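Local atomic coordinates of putative major capsid protein (Cafeteriavirus-dependent mavirus, PDB entry 6G44), a protein that probably builds the icosahedral shell of the virophage particle, as a double jelly-roll capsid protein that packs as trimers. Residues Pro332-Val337 against Val425-Pro430; Asn439-Ala444 against Gln499-Pro504; Ser474-Leu479 against Asp490-Tyr495. All coordinates share one frame; numbering follows the deposited sequence.

Interaction 1: residues Pro332-Val337 against Val425-Pro430; sequences PSMFAV and VIFFRP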
loop_
_atom_site.group_PDB
_atom_site.type_symbol
_atom_site.label_atom_id
_atom_site.label_comp_id
_atom_site.label_asym_id
_atom_site.label_seq_id
_atom_site.Cartn_x
_atom_site.Cartn_y
_atom_site.Cartn_z
ATOM N N PRO C 332 -23.776 2.267 -23.382
ATOM C CA PRO C 332 -23.161 1.764 -22.140
ATOM C C PRO C 332 -22.277 2.762 -21.411
ATOM O O PRO C 332 -21.772 3.715 -21.991
ATOM C CB PRO C 332 -22.310 0.586 -22.607
ATOM C CG PRO C 332 -22.936 0.151 -23.901
ATOM C CD PRO C 332 -23.400 1.426 -24.529
ATOM N N SER C 333 -22.069 2.472 -20.145
ATOM C CA SER C 333 -21.187 3.239 -19.280
ATOM C C SER C 333 -19.722 3.080 -19.632
ATOM O O SER C 333 -18.948 4.063 -19.542
ATOM C CB SER C 333 -21.394 2.785 -17.837
ATOM O OG SER C 333 -20.485 3.423 -16.950
ATOM N N MET C 334 -19.329 1.874 -20.016
ATOM C CA MET C 334 -17.922 1.621 -20.298
ATOM C C MET C 334 -17.784 0.498 -21.309
ATOM O O MET C 334 -18.654 -0.364 -21.422
ATOM C CB MET C 334 -17.148 1.281 -19.007
ATOM C CG MET C 334 -15.616 1.303 -19.159
ATOM S SD MET C 334 -14.688 0.969 -17.624
ATOM C CE MET C 334 -15.008 2.434 -16.676
ATOM N N PHE C 335 -16.668 0.522 -22.028
ATOM C CA PHE C 335 -16.263 -0.510 -22.935
ATOM C C PHE C 335 -14.905 -1.043 -22.551
ATOM O O PHE C 335 -14.112 -0.334 -21.918
ATOM C CB PHE C 335 -16.181 0.050 -24.374
ATOM C CG PHE C 335 -17.499 0.514 -24.900
ATOM C CD1 PHE C 335 -18.324 -0.407 -25.522
ATOM C CD2 PHE C 335 -17.917 1.825 -24.748
ATOM C CE1 PHE C 335 -19.561 -0.031 -26.005
ATOM C CE2 PHE C 335 -19.172 2.212 -25.252
ATOM C CZ PHE C 335 -19.967 1.267 -25.865
ATOM N N ALA C 336 -14.634 -2.279 -22.944
ATOM C CA ALA C 336 -13.305 -2.884 -22.744
ATOM C C ALA C 336 -12.895 -3.571 -24.042
ATOM O O ALA C 336 -13.691 -4.339 -24.620
ATOM C CB ALA C 336 -13.292 -3.866 -21.588
ATOM N N VAL C 337 -11.671 -3.326 -24.473
ATOM C CA VAL C 337 -11.120 -3.907 -25.697
ATOM C C VAL C 337 -9.940 -4.781 -25.321
ATOM O O VAL C 337 -9.038 -4.342 -24.587
ATOM C CB VAL C 337 -10.649 -2.802 -26.661
ATOM C CG1 VAL C 337 -10.110 -3.413 -27.955
ATOM C CG2 VAL C 337 -11.773 -1.839 -26.952
ATOM N N VAL C 425 -5.522 -4.600 -21.923
ATOM C CA VAL C 425 -6.972 -4.378 -21.878
ATOM C C VAL C 425 -7.178 -2.883 -21.835
ATOM O O VAL C 425 -6.612 -2.209 -20.975
ATOM C CB VAL C 425 -7.653 -5.022 -20.652
ATOM C CG1 VAL C 425 -9.146 -4.755 -20.657
ATOM C CG2 VAL C 425 -7.397 -6.529 -20.653
ATOM N N ILE C 426 -7.964 -2.363 -22.770
ATOM C CA ILE C 426 -8.218 -0.919 -22.834
ATOM C C ILE C 426 -9.659 -0.637 -22.421
ATOM O O ILE C 426 -10.594 -1.002 -23.138
ATOM C CB ILE C 426 -7.896 -0.294 -24.204
ATOM C CG1 ILE C 426 -6.431 -0.529 -24.569
ATOM C CG2 ILE C 426 -8.214 1.204 -24.193
ATOM C CD1 ILE C 426 -6.107 -0.276 -26.033
ATOM N N PHE C 427 -9.836 0.019 -21.291
ATOM C CA PHE C 427 -11.130 0.457 -20.797
ATOM C C PHE C 427 -11.356 1.883 -21.244
ATOM O O PHE C 427 -10.472 2.739 -21.049
ATOM C CB PHE C 427 -11.189 0.390 -19.265
ATOM C CG PHE C 427 -11.116 -1.007 -18.706
ATOM C CD1 PHE C 427 -12.257 -1.793 -18.625
ATOM C CD2 PHE C 427 -9.914 -1.549 -18.223
ATOM C CE1 PHE C 427 -12.201 -3.065 -18.081
ATOM C CE2 PHE C 427 -9.875 -2.821 -17.664
ATOM C CZ PHE C 427 -11.024 -3.590 -17.623
ATOM N N PHE C 428 -12.497 2.167 -21.891
ATOM C CA PHE C 428 -12.852 3.554 -22.265
ATOM C C PHE C 428 -14.348 3.785 -22.120
ATOM O O PHE C 428 -15.139 2.842 -22.240
ATOM C CB PHE C 428 -12.357 3.926 -23.681
ATOM C CG PHE C 428 -13.145 3.291 -24.807
ATOM C CD1 PHE C 428 -14.243 3.935 -25.355
ATOM C CD2 PHE C 428 -12.750 2.067 -25.367
ATOM C CE1 PHE C 428 -14.978 3.342 -26.373
ATOM C CE2 PHE C 428 -13.461 1.498 -26.402
ATOM C CZ PHE C 428 -14.589 2.135 -26.908
ATOM N N ARG C 429 -14.706 5.014 -21.776
ATOM C CA ARG C 429 -16.098 5.428 -21.566
ATOM C C ARG C 429 -16.550 6.249 -22.779
ATOM O O ARG C 429 -15.719 6.834 -23.478
ATOM C CB ARG C 429 -16.182 6.310 -20.325
ATOM C CG ARG C 429 -15.724 5.653 -19.037
ATOM C CD ARG C 429 -15.778 6.653 -17.923
ATOM N NE ARG C 429 -15.296 6.129 -16.648
ATOM C CZ ARG C 429 -16.030 5.494 -15.750
ATOM N NH1 ARG C 429 -17.328 5.305 -15.930
ATOM N NH2 ARG C 429 -15.478 5.093 -14.614
ATOM N N PRO C 430 -17.854 6.378 -23.003
ATOM C CA PRO C 430 -18.297 7.242 -24.113
ATOM C C PRO C 430 -17.809 8.692 -23.954
ATOM O O PRO C 430 -17.486 9.359 -24.954
ATOM C CB PRO C 430 -19.824 7.110 -24.079
ATOM C CG PRO C 430 -20.164 6.480 -22.806
ATOM C CD PRO C 430 -18.980 5.687 -22.347
HETATM O O HOH W 1 -19.242 6.300 -18.072
#
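Phe335 and Phe428 lie on one face of the sheet with their ring planes only 21° apart. The rings are slid past each other and barely overlap. What sits over the Phe428 face is the Phe335 CB, 3.8 Å from the ring centroid, a CH-pi contact. The Phe428 side chain is in the crowded position between N and carbonyl carbon (chi1 74°), which tips its ring toward the facing strand. Val337 CG2 meets the edge of the same ring, 3.8 Å from Phe428 CE2. On the other face Phe427 has CG anti to its carbonyl carbon, and its CD1 touches Ala336 CB. Met334 SD lies 3.8 Å from Phe427 CD1, an oblique Met-aromatic contact. The Met334 chain then bends at chi3 (-70°). This puts Met334 CE over the centre of the Arg429 guanidinium, 3.4 Å from Arg429 CZ. Arg429 NH1 also donates to a water, which in turn donates to Ser333 O. Arg429 NE is held by Asn385. The backbones pair in antiparallel fashion. Phe335 N to Phe428 O is 2.8 Å and runs nearly along the C=O axis; Ile426 N to Val337 O is 2.9 Å and lies in the carbonyl plane. Ser333 and Met334 form a classic beta bulge opposite Ile475. Strand 334-341 thus runs between strands 425-428 and 464-482, a buried antiparallel arrangement characteristic of a jelly-roll sheet.

Interaction 2: residues Asn439-Ala444 against Gln499-Pro504; sequences NVMANA and QLLRSP
Asn439 begins the segment with CG anti to its carbonyl carbon (chi1 -64°). Asn439 OD1 reaches the methyl CD1 of Leu501 at 3.5 Å. This is a polar atom against a methyl, so it is packing alone. Met441 carries most of the contact on this side. The Met441 CB points toward the helix, and its chain is extended to SD, then bends at chi3 (72°). Met441 SD lies at the junction of two leucines, 4.0 Å from Leu500 CB and 4.0 Å from Leu501 CD2. The Met441 CE continues alongside Leu500 CB, and the two side chains run past each other in opposite directions. Met441 also opens a type II beta turn that ends at Ala444, closed by Ala444 N to Met441 O at 3.0 Å. The turn belongs to the loop between strands 425-428 and 448-457, and it packs on the end of helix 497-501. Neighbouring subunits close in here: Met441 touches Leu15 of the third subunit and Glu278 of the second. Ala442 presents its carbonyl O to Leu500 CD1 at 3.5 Å, while the same oxygen accepts a hydrogen bond from Ser33 OG of the second subunit. Asn443 has a positive phi (79°), as the third residue of such a turn requires, and its ND2 is hydrogen-bonded to Asp477. At Ala444, the CB meets the same Leu500 methyl, CD1, at 4.1 Å.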
loop_
_atom_site.group_PDB
_atom_site.type_symbol
_atom_site.label_atom_id
_atom_site.label_comp_id
_atom_site.label_asym_id
_atom_site.label_seq_id
_atom_site.Cartn_x
_atom_site.Cartn_y
_atom_site.Cartn_z
ATOM N N ASN C 439 -25.553 13.964 -27.417
ATOM C CA ASN C 439 -26.579 13.024 -26.951
ATOM C C ASN C 439 -26.041 11.644 -26.595
ATOM O O ASN C 439 -26.765 10.861 -25.974
ATOM C CB ASN C 439 -27.697 12.859 -27.984
ATOM C CG ASN C 439 -28.470 14.137 -28.220
ATOM O OD1 ASN C 439 -28.800 14.868 -27.287
ATOM N ND2 ASN C 439 -28.729 14.432 -29.493
ATOM N N VAL C 440 -24.825 11.315 -27.026
ATOM C CA VAL C 440 -24.244 10.010 -26.726
ATOM C C VAL C 440 -23.586 10.089 -25.349
ATOM O O VAL C 440 -22.422 10.486 -25.205
ATOM C CB VAL C 440 -23.254 9.543 -27.812
ATOM C CG1 VAL C 440 -22.705 8.176 -27.471
ATOM C CG2 VAL C 440 -23.932 9.489 -29.166
ATOM N N MET C 441 -24.383 9.751 -24.344
ATOM C CA MET C 441 -24.029 9.821 -22.930
ATOM C C MET C 441 -24.345 8.471 -22.286
ATOM O O MET C 441 -25.314 7.822 -22.664
ATOM C CB MET C 441 -24.875 10.882 -22.238
ATOM C CG MET C 441 -24.656 12.291 -22.760
ATOM S SD MET C 441 -25.686 13.527 -21.978
ATOM C CE MET C 441 -24.938 13.628 -20.364
ATOM N N ALA C 442 -23.557 8.070 -21.288
ATOM C CA ALA C 442 -23.808 6.846 -20.554
ATOM C C ALA C 442 -25.244 6.833 -20.048
ATOM O O ALA C 442 -25.717 7.823 -19.471
ATOM C CB ALA C 442 -22.845 6.730 -19.386
ATOM N N ASN C 443 -25.930 5.719 -20.296
ATOM C CA ASN C 443 -27.331 5.484 -19.866
ATOM C C ASN C 443 -28.376 6.171 -20.744
ATOM O O ASN C 443 -29.570 6.123 -20.445
ATOM C CB ASN C 443 -27.546 5.826 -18.383
ATOM C CG ASN C 443 -26.720 4.951 -17.484
ATOM O OD1 ASN C 443 -26.536 3.788 -17.786
ATOM N ND2 ASN C 443 -26.175 5.516 -16.396
ATOM N N ALA C 444 -27.967 6.775 -21.846
ATOM C CA ALA C 444 -28.957 7.340 -22.775
ATOM C C ALA C 444 -29.647 6.214 -23.525
ATOM O O ALA C 444 -29.001 5.283 -24.009
ATOM C CB ALA C 444 -28.296 8.263 -23.768
ATOM N N GLN C 499 -33.178 14.288 -20.730
ATOM C CA GLN C 499 -33.182 14.230 -19.273
ATOM C C GLN C 499 -31.770 14.274 -18.711
ATOM O O GLN C 499 -31.530 14.938 -17.716
ATOM C CB GLN C 499 -33.890 13.008 -18.713
ATOM C CG GLN C 499 -34.041 13.172 -17.210
ATOM C CD GLN C 499 -34.549 11.972 -16.479
ATOM O OE1 GLN C 499 -34.126 11.724 -15.348
ATOM N NE2 GLN C 499 -35.464 11.239 -17.089
ATOM N N LEU C 500 -30.844 13.580 -19.359
ATOM C CA LEU C 500 -29.465 13.566 -18.873
ATOM C C LEU C 500 -28.800 14.925 -19.057
ATOM O O LEU C 500 -28.195 15.427 -18.111
ATOM C CB LEU C 500 -28.681 12.461 -19.562
ATOM C CG LEU C 500 -29.222 11.055 -19.313
ATOM C CD1 LEU C 500 -28.388 10.043 -20.083
ATOM C CD2 LEU C 500 -29.285 10.713 -17.836
ATOM N N LEU C 501 -29.008 15.551 -20.215
ATOM C CA LEU C 501 -28.436 16.873 -20.507
ATOM C C LEU C 501 -28.835 17.927 -19.470
ATOM O O LEU C 501 -28.042 18.814 -19.176
ATOM C CB LEU C 501 -28.823 17.354 -21.917
ATOM C CG LEU C 501 -28.122 16.648 -23.080
ATOM C CD1 LEU C 501 -28.882 16.859 -24.378
ATOM C CD2 LEU C 501 -26.685 17.141 -23.221
ATOM N N ARG C 502 -30.053 17.832 -18.924
ATOM C CA ARG C 502 -30.542 18.800 -17.942
ATOM C C ARG C 502 -30.314 18.388 -16.482
ATOM O O ARG C 502 -30.762 19.089 -15.571
ATOM C CB ARG C 502 -32.032 19.130 -18.195
ATOM C CG ARG C 502 -33.085 18.204 -17.573
ATOM C CD ARG C 502 -34.518 18.719 -17.776
ATOM N NE ARG C 502 -35.050 18.314 -19.078
ATOM C CZ ARG C 502 -35.785 17.226 -19.330
ATOM N NH1 ARG C 502 -36.168 16.985 -20.582
ATOM N NH2 ARG C 502 -36.151 16.378 -18.371
ATOM N N SER C 503 -29.620 17.271 -16.246
ATOM C CA SER C 503 -29.450 16.755 -14.881
ATOM C C SER C 503 -28.372 17.578 -14.167
ATOM O O SER C 503 -27.418 18.018 -14.812
ATOM C CB SER C 503 -29.067 15.277 -14.898
ATOM O OG SER C 503 -30.152 14.492 -15.381
ATOM N N PRO C 504 -28.529 17.784 -12.855
ATOM C CA PRO C 504 -27.514 18.542 -12.119
ATOM C C PRO C 504 -26.181 17.816 -12.052
ATOM O O PRO C 504 -26.150 16.587 -11.978
ATOM C CB PRO C 504 -28.099 18.662 -10.719
ATOM C CG PRO C 504 -29.123 17.597 -10.612
ATOM C CD PRO C 504 -29.646 17.362 -11.997
#

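Interaction 3: residues Ser474-Leu479 against Asp490-Tyr495; sequences SIRDNL and DDLTLY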
loop_
_atom_site.group_PDB
_atom_site.type_symbol
_atom_site.label_atom_id
_atom_site.label_comp_id
_atom_site.label_asym_id
_atom_site.label_seq_id
_atom_site.Cartn_x
_atom_site.Cartn_y
_atom_site.Cartn_z
ATOM N N SER C 474 -19.124 -4.553 -23.422
ATOM C CA SER C 474 -19.805 -3.413 -22.793
ATOM C C SER C 474 -20.009 -3.698 -21.325
ATOM O O SER C 474 -20.251 -4.841 -20.946
ATOM C CB SER C 474 -21.149 -3.112 -23.424
ATOM O OG SER C 474 -21.988 -4.231 -23.328
ATOM N N ILE C 475 -19.963 -2.634 -20.522
ATOM C CA ILE C 475 -20.313 -2.695 -19.121
ATOM C C ILE C 475 -21.448 -1.715 -18.967
ATOM O O ILE C 475 -21.253 -0.509 -19.131
ATOM C CB ILE C 475 -19.131 -2.343 -18.194
ATOM C CG1 ILE C 475 -17.969 -3.315 -18.461
ATOM C CG2 ILE C 475 -19.577 -2.421 -16.738
ATOM C CD1 ILE C 475 -16.769 -2.727 -19.145
ATOM N N ARG C 476 -22.652 -2.217 -18.678
ATOM C CA ARG C 476 -23.828 -1.363 -18.567
ATOM C C ARG C 476 -24.302 -1.231 -17.121
ATOM O O ARG C 476 -24.300 -2.207 -16.362
ATOM C CB ARG C 476 -24.989 -1.916 -19.385
ATOM C CG ARG C 476 -24.847 -1.725 -20.880
ATOM C CD ARG C 476 -26.114 -2.230 -21.540
ATOM N NE ARG C 476 -26.221 -1.764 -22.914
ATOM C CZ ARG C 476 -25.785 -2.430 -23.979
ATOM N NH1 ARG C 476 -25.959 -1.896 -25.184
ATOM N NH2 ARG C 476 -25.187 -3.608 -23.867
ATOM N N ASP C 477 -24.760 -0.034 -16.786
ATOM C CA ASP C 477 -25.381 0.213 -15.483
ATOM C C ASP C 477 -26.743 -0.505 -15.489
ATOM O O ASP C 477 -27.534 -0.378 -16.426
ATOM C CB ASP C 477 -25.542 1.704 -15.242
ATOM C CG ASP C 477 -24.193 2.458 -15.189
ATOM O OD1 ASP C 477 -23.139 1.835 -14.970
ATOM O OD2 ASP C 477 -24.205 3.673 -15.327
ATOM N N ASN C 478 -26.984 -1.274 -14.439
ATOM C CA ASN C 478 -28.095 -2.213 -14.392
ATOM C C ASN C 478 -28.431 -2.429 -12.933
ATOM O O ASN C 478 -27.544 -2.651 -12.102
ATOM C CB ASN C 478 -27.677 -3.494 -15.062
ATOM C CG ASN C 478 -28.787 -4.499 -15.159
ATOM O OD1 ASN C 478 -29.808 -4.223 -15.770
ATOM N ND2 ASN C 478 -28.576 -5.679 -14.604
ATOM N N LEU C 479 -29.722 -2.357 -12.611
ATOM C CA LEU C 479 -30.163 -2.491 -11.226
ATOM C C LEU C 479 -31.091 -3.666 -11.066
ATOM O O LEU C 479 -31.869 -3.967 -11.971
ATOM C CB LEU C 479 -30.901 -1.264 -10.769
ATOM C CG LEU C 479 -30.161 0.062 -10.749
ATOM C CD1 LEU C 479 -31.024 1.153 -10.113
ATOM C CD2 LEU C 479 -28.787 0.012 -10.125
ATOM N N ASP C 490 -34.885 -7.078 -12.853
ATOM C CA ASP C 490 -33.717 -6.245 -13.136
ATOM C C ASP C 490 -33.940 -5.467 -14.416
ATOM O O ASP C 490 -34.723 -5.876 -15.264
ATOM C CB ASP C 490 -32.403 -7.048 -13.102
ATOM C CG ASP C 490 -32.224 -7.985 -14.251
ATOM O OD1 ASP C 490 -33.208 -8.423 -14.869
ATOM O OD2 ASP C 490 -31.037 -8.262 -14.547
ATOM N N ASP C 491 -33.320 -4.301 -14.518
ATOM C CA ASP C 491 -33.485 -3.456 -15.697
ATOM C C ASP C 491 -32.322 -2.493 -15.805
ATOM O O ASP C 491 -31.811 -1.993 -14.799
ATOM C CB ASP C 491 -34.763 -2.591 -15.598
ATOM C CG ASP C 491 -36.013 -3.320 -15.998
ATOM O OD1 ASP C 491 -36.104 -3.800 -17.140
ATOM O OD2 ASP C 491 -36.901 -3.416 -15.135
ATOM N N LEU C 492 -31.986 -2.177 -17.042
ATOM C CA LEU C 492 -31.033 -1.123 -17.333
ATOM C C LEU C 492 -31.573 0.219 -16.858
ATOM O O LEU C 492 -32.789 0.433 -16.828
ATOM C CB LEU C 492 -30.772 -1.061 -18.838
ATOM C CG LEU C 492 -30.175 -2.289 -19.501
ATOM C CD1 LEU C 492 -30.017 -2.034 -20.997
ATOM C CD2 LEU C 492 -28.839 -2.705 -18.869
ATOM N N THR C 493 -30.675 1.113 -16.465
ATOM C CA THR C 493 -31.023 2.450 -16.029
ATOM C C THR C 493 -30.905 3.338 -17.258
ATOM O O THR C 493 -29.796 3.766 -17.608
ATOM C CB THR C 493 -30.069 2.928 -14.904
ATOM O OG1 THR C 493 -28.700 2.811 -15.331
ATOM C CG2 THR C 493 -30.251 2.095 -13.664
ATOM N N LEU C 494 -32.016 3.549 -17.952
ATOM C CA LEU C 494 -32.042 4.307 -19.211
ATOM C C LEU C 494 -32.916 5.553 -19.122
ATOM O O LEU C 494 -33.997 5.528 -18.506
ATOM C CB LEU C 494 -32.531 3.416 -20.349
ATOM C CG LEU C 494 -31.707 2.169 -20.636
ATOM C CD1 LEU C 494 -32.369 1.346 -21.730
ATOM C CD2 LEU C 494 -30.277 2.527 -21.006
ATOM N N TYR C 495 -32.452 6.627 -19.754
ATOM C CA TYR C 495 -33.086 7.932 -19.732
ATOM C C TYR C 495 -32.927 8.579 -21.101
ATOM O O TYR C 495 -32.060 8.194 -21.879
ATOM C CB TYR C 495 -32.464 8.835 -18.643
ATOM C CG TYR C 495 -32.422 8.136 -17.319
ATOM C CD1 TYR C 495 -33.501 8.170 -16.444
ATOM C CD2 TYR C 495 -31.331 7.339 -16.998
ATOM C CE1 TYR C 495 -33.449 7.439 -15.246
ATOM C CE2 TYR C 495 -31.284 6.608 -15.840
ATOM C CZ TYR C 495 -32.328 6.652 -14.970
ATOM O OH TYR C 495 -32.209 5.906 -13.810
#
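Asn478 stands at the centre of this contact, paired with Leu492 as an antiparallel non-hydrogen-bonded pair. Asn478 CB lies 4.1 Å from Leu492 CD2. CG is anti to the backbone N (chi1 -176°), which carries the amide over the facing strand near the Asp491 carbonyl. The tip then splits. Asn478 OD1 rests 3.1 Å from Asp491 C and also touches Leu492 CD2. It is near Leu492 N, but the angle is too poor for a hydrogen bond. Asn478 ND2 is 3.6 Å from Asp490 OD2, with amide and carboxylate planes 74° apart. ND2 hydrogen-bonds Thr290 O instead, and Asp490 OD1 is salt-bridged to Lys117. The backbone bonds lie next to this side chain. Leu479 N to Asp491 O is 3.0 Å and almost straight at 177°. Asp491 N returns to Leu479 O, nearly along the C=O axis. The bond from Thr493 N to Asp477 O is weak at 3.5 Å. Beyond the pairing, Thr493 CG2 packs on Leu479 CG at 3.6 Å, the two side chains crossing at about a right angle. Leu492 CD2 also touches Arg476 CD, while the Arg476 guanidinium is hydrogen-bonded to Asn330 and salt-bridged to Glu296. The contact joins the two arms of the hairpin formed by strands 464-482 and 488-492. Strand 286-305 pairs with the first arm, and Leu479 and Thr493 pack on Ile31 of the second subunit.

In the fold
Interactions 1 and 3 belong to one sheet, where strands 334-341 and 464-482 are neighbours and Met334 O is probably hydrogen-bonded to Ile475 N. Interaction 1 is the core contact: largely apolar, aromatic on both faces and regularly paired, with a polar fringe at Arg429. Interaction 3 is only partly buried, with more polar and charged side chains and weaker pairing at its end. Interaction 2 is also buried but lies farthest from the chain centre. It relies on a loop methionine against two helix leucines, with one leucine methyl on the loop backbone, and two other subunits help enclose it. Asn443 O probably hydrogen-bonds Tyr495 N, linking interactions 2 and 3. Ala442 packs on Ser333, bringing interaction 2 against interaction 1.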